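Local coordinates for transaminase (Bacillus megaterium, PDB 5G0A) that catalyses S-selective amino-group transfer with pyridoxal-5'-phosphate as cofactor, as an omega-transaminase of the class-III aminotransferase family, at the interface of chains A and B. Coordinates in Å, arbitrary orientation; residue numbers count along the deposited sequence, not the author numbering. Chains: chain A/B, Transaminase.

Contact 1: the interface of chains A and B. Residues chain A 90, 94-95, 98, 115, 117; chain B 17, 21.
Two torsions aim B:Leu21 and A:Lys94 at each other across the subunit boundary. In B:Leu21 the CG branch point lies opposite the carbonyl carbon (chi1 -68°), which sends its two methyls toward helix 92-105 of chain A; the A:Lys94 chain bends at chi3 (78°) and passes obliquely over them. Its CE methylene rests on the CD1 methyl of B:Leu21 at 3.6 Å. The other methyl, CD2, points toward the strand and lies 3.8 Å from A:Ala98 CB. It also meets the CD2-CE2 rim of the A:Phe117 ring, displaced toward the same side on which A:Val115 CG1 sits over the centre of the face. With an alanine at B:Leu21 both methyls would be gone, which would probably leave a gap between A:Ala98 and A:Phe117 and free the aliphatic stretch of A:Lys94 to shift.

The same lysine serves a polar link beyond this apolar wedge. Its terminal amine NZ lies 2.9 Å from water 1, which in turn is 2.7 Å from the carboxylate OD2 of B:Asp17. The direct separation of A:Lys94 NZ and B:Asp17 OD2 is 4.5 Å, and the two groups, probably oppositely charged, are likely to attract each other, with water 1 bridging them. B:Asp17 also sets its carboxylate beside the methyl of A:Ala90, while A:Ala95 faces the aspartate's backbone.

In the fold, B:Leu21 directly follows helix 10-20, which carries B:Asp17. The leucine forms a parallel beta bridge with A:Val115 of strand 112-118, so the residue just after the N-terminal helix of one subunit lies between helix 92-105 and strand 112-118 of the other.

Contact 2: the interface of chains A and B. Residues chain A 84-86, 89; chain B 39, 58-59, 61-62.
B:Leu59 and A:Trp86 form an apolar centre, in which an isobutyl group lies across an indole face. The leucine CD2 methyl stands 3.8 Å from the centroid of the five-membered ring of A:Trp86, a CH-pi contact, while CD1 sits 3.7 Å from A:Trp86 CB, the methylene that carries the indole. Both branches are thus used along one face, and the two side chains meet at about a right angle. The tryptophan turns its CG between its own backbone N and carbonyl carbon (chi1 73°), a crowded position that presents the indole to the leucine.

A second apolar group surrounds A:Phe84. Its CE2 lies 3.6 Å from the thiol sulfur SG of B:Cys61, and the neighbouring CD2 meets a methyl of B:Val62. The aliphatic part of B:Gln58 crosses this same flank of the ring, with its amide plane turned nearly perpendicular to it.

Farther out, the amide of B:Gln58 supplies the polar link. The chain bends at chi2 (-63°), and its carbonyl OE1 accepts a hydrogen bond of 3.0 Å from the backbone N of A:Trp86, in the carbonyl plane with a C=O to donor angle of 151°. This bond should limit rotation of the amide, whose NE2 lies 3.5 Å from A:Tyr89 CE2. At the rim, water 2 joins the indole NE1 of A:Trp86, 2.9 Å away, to the backbone O of B:Gln58, 2.8 Å away, and holds the indole to the partner's main chain.

The patch docks the loop of A:Phe84 to A:Tyr89 against helix 57-60 and the residues after it. Because active sites of this family lie at the dimer interface, fixing these segments probably also helps to shape the substrate pocket.

Contact 1: the interface of chains A and B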
# COMPACT_ATOMS: atom_id res chain seq x y z
N ALA A 90 -20.51 -20.88 24.78
CA ALA A 90 -19.81 -20.60 26.01
C ALA A 90 -19.37 -21.88 26.71
O ALA A 90 -20.09 -22.89 26.71
CB ALA A 90 -20.69 -19.76 26.93
N LYS A 94 -13.32 -21.40 29.04
CA LYS A 94 -13.05 -20.10 28.37
C LYS A 94 -13.38 -18.92 29.28
O LYS A 94 -12.59 -18.00 29.44
CB LYS A 94 -13.82 -19.98 27.05
CG LYS A 94 -13.36 -18.79 26.18
CD LYS A 94 -14.07 -18.83 24.83
CE LYS A 94 -15.50 -18.32 24.96
NZ LYS A 94 -16.17 -18.28 23.63
N ALA A 95 -14.55 -18.97 29.92
CA ALA A 95 -14.97 -17.90 30.82
C ALA A 95 -14.05 -17.80 32.04
O ALA A 95 -13.71 -16.70 32.47
CB ALA A 95 -16.42 -18.13 31.25
N ALA A 98 -10.65 -16.11 31.28
CA ALA A 98 -10.77 -14.66 31.21
C ALA A 98 -10.89 -14.04 32.60
O ALA A 98 -10.25 -13.03 32.92
CB ALA A 98 -11.92 -14.25 30.31
N VAL A 115 -11.30 -9.82 27.29
CA VAL A 115 -10.35 -10.71 26.56
C VAL A 115 -11.00 -11.35 25.33
O VAL A 115 -12.18 -11.70 25.34
CB VAL A 115 -9.79 -11.82 27.46
CG1 VAL A 115 -8.78 -12.70 26.71
CG2 VAL A 115 -9.11 -11.22 28.68
N PHE A 117 -9.74 -14.66 23.17
CA PHE A 117 -8.76 -15.71 23.00
C PHE A 117 -8.64 -16.11 21.54
O PHE A 117 -9.63 -16.15 20.83
CB PHE A 117 -9.14 -16.93 23.84
CG PHE A 117 -9.03 -16.70 25.32
CD1 PHE A 117 -7.78 -16.67 25.92
CD2 PHE A 117 -10.16 -16.49 26.09
CE1 PHE A 117 -7.65 -16.45 27.27
CE2 PHE A 117 -10.04 -16.28 27.46
CZ PHE A 117 -8.78 -16.26 28.06
N ASP B 17 -18.72 -14.91 31.13
CA ASP B 17 -18.73 -14.90 29.66
C ASP B 17 -19.28 -13.56 29.17
O ASP B 17 -18.70 -12.92 28.29
CB ASP B 17 -19.54 -16.09 29.16
CG ASP B 17 -19.59 -16.19 27.64
OD1 ASP B 17 -20.39 -15.46 27.04
OD2 ASP B 17 -18.85 -17.01 27.06
N LEU B 21 -15.49 -11.50 28.15
CA LEU B 21 -15.15 -11.98 26.82
C LEU B 21 -15.67 -11.03 25.74
O LEU B 21 -16.81 -10.57 25.80
CB LEU B 21 -15.65 -13.40 26.58
CG LEU B 21 -14.92 -14.46 27.44
CD1 LEU B 21 -15.73 -15.74 27.53
CD2 LEU B 21 -13.53 -14.74 26.88
O HOH W 1 -18.84 -17.36 24.35

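Contact 2: the interface of chains A and B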
# COMPACT_ATOMS: atom_id res chain seq x y z
N PHE A 84 -15.09 -30.02 20.64
CA PHE A 84 -14.78 -28.68 20.16
C PHE A 84 -16.08 -27.90 20.02
O PHE A 84 -17.05 -28.41 19.45
CB PHE A 84 -14.09 -28.73 18.79
CG PHE A 84 -13.95 -27.36 18.17
CD1 PHE A 84 -13.09 -26.41 18.74
CD2 PHE A 84 -14.75 -26.99 17.07
CE1 PHE A 84 -13.01 -25.14 18.20
CE2 PHE A 84 -14.66 -25.71 16.53
CZ PHE A 84 -13.78 -24.80 17.08
N VAL A 85 -16.07 -26.66 20.52
CA VAL A 85 -17.07 -25.65 20.16
C VAL A 85 -16.34 -24.36 19.81
O VAL A 85 -15.26 -24.08 20.36
CB VAL A 85 -18.13 -25.37 21.26
CG1 VAL A 85 -18.98 -26.62 21.51
CG2 VAL A 85 -17.49 -24.86 22.55
N TRP A 86 -16.91 -23.59 18.89
CA TRP A 86 -16.32 -22.31 18.50
C TRP A 86 -16.84 -21.19 19.37
O TRP A 86 -17.66 -21.42 20.29
CB TRP A 86 -16.48 -22.03 16.99
CG TRP A 86 -17.87 -21.66 16.46
CD1 TRP A 86 -18.92 -22.50 16.20
CD2 TRP A 86 -18.27 -20.37 15.99
NE1 TRP A 86 -19.99 -21.78 15.65
CE2 TRP A 86 -19.60 -20.48 15.51
CE3 TRP A 86 -17.62 -19.12 15.93
CZ2 TRP A 86 -20.31 -19.37 14.98
CZ3 TRP A 86 -18.33 -18.02 15.42
CH2 TRP A 86 -19.67 -18.16 14.96
N TYR A 89 -20.26 -20.22 21.25
CA TYR A 89 -20.76 -21.01 22.37
C TYR A 89 -19.91 -20.72 23.61
O TYR A 89 -18.73 -20.38 23.51
CB TYR A 89 -20.68 -22.50 22.02
CG TYR A 89 -21.66 -22.94 20.95
CD1 TYR A 89 -23.01 -23.11 21.25
CD2 TYR A 89 -21.23 -23.21 19.65
CE1 TYR A 89 -23.92 -23.50 20.27
CE2 TYR A 89 -22.13 -23.63 18.67
CZ TYR A 89 -23.48 -23.78 19.00
OH TYR A 89 -24.39 -24.19 18.05
N THR B 39 -19.58 -32.60 24.42
CA THR B 39 -20.05 -32.98 23.10
C THR B 39 -19.83 -34.47 22.89
O THR B 39 -19.05 -35.11 23.61
CB THR B 39 -19.25 -32.23 22.01
OG1 THR B 39 -17.88 -32.63 22.10
CG2 THR B 39 -19.37 -30.73 22.20
N GLN B 58 -20.13 -27.52 13.88
CA GLN B 58 -19.51 -26.24 14.36
C GLN B 58 -19.23 -25.28 13.20
O GLN B 58 -20.07 -24.46 12.88
CB GLN B 58 -18.26 -26.49 15.22
CG GLN B 58 -18.64 -27.19 16.54
CD GLN B 58 -19.54 -26.30 17.36
OE1 GLN B 58 -19.12 -25.25 17.83
NE2 GLN B 58 -20.80 -26.70 17.54
N LEU B 59 -18.04 -25.39 12.61
CA LEU B 59 -17.67 -24.58 11.44
C LEU B 59 -17.22 -25.53 10.35
O LEU B 59 -16.18 -25.33 9.73
CB LEU B 59 -16.57 -23.56 11.81
CG LEU B 59 -17.02 -22.51 12.86
CD1 LEU B 59 -15.82 -21.70 13.36
CD2 LEU B 59 -18.09 -21.58 12.30
N CYS B 61 -16.05 -28.48 10.63
CA CYS B 61 -14.66 -28.67 11.06
C CYS B 61 -14.42 -29.81 12.05
O CYS B 61 -13.28 -30.06 12.44
CB CYS B 61 -14.08 -27.36 11.62
SG CYS B 61 -14.93 -26.72 13.09
N VAL B 62 -15.47 -30.51 12.43
CA VAL B 62 -15.29 -31.62 13.36
C VAL B 62 -15.54 -32.92 12.59
O VAL B 62 -16.44 -33.73 12.95
CB VAL B 62 -16.20 -31.44 14.60
CG1 VAL B 62 -15.80 -32.40 15.72
CG2 VAL B 62 -16.15 -30.00 15.12
O HOH W 2 -22.13 -23.28 14.34

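The centres of contact 1 and contact 2, taken over their C-alpha atoms, are about 16 Å apart, and no residue belongs to both. They adjoin in sequence on chain A: A:Tyr89 of contact 2 is followed directly by A:Ala90 of contact 1. The stretch from A:Phe84 into helix 92-105 serves both, with strand 112-118 added in contact 1; on chain B it meets the end of helix 10-20 in one and helix 57-60 with its neighbours in the other. Two-fold symmetry repeats each contact with the chains exchanged. Together they would brace the subunit pair in which the active sites of class-III aminotransferases form.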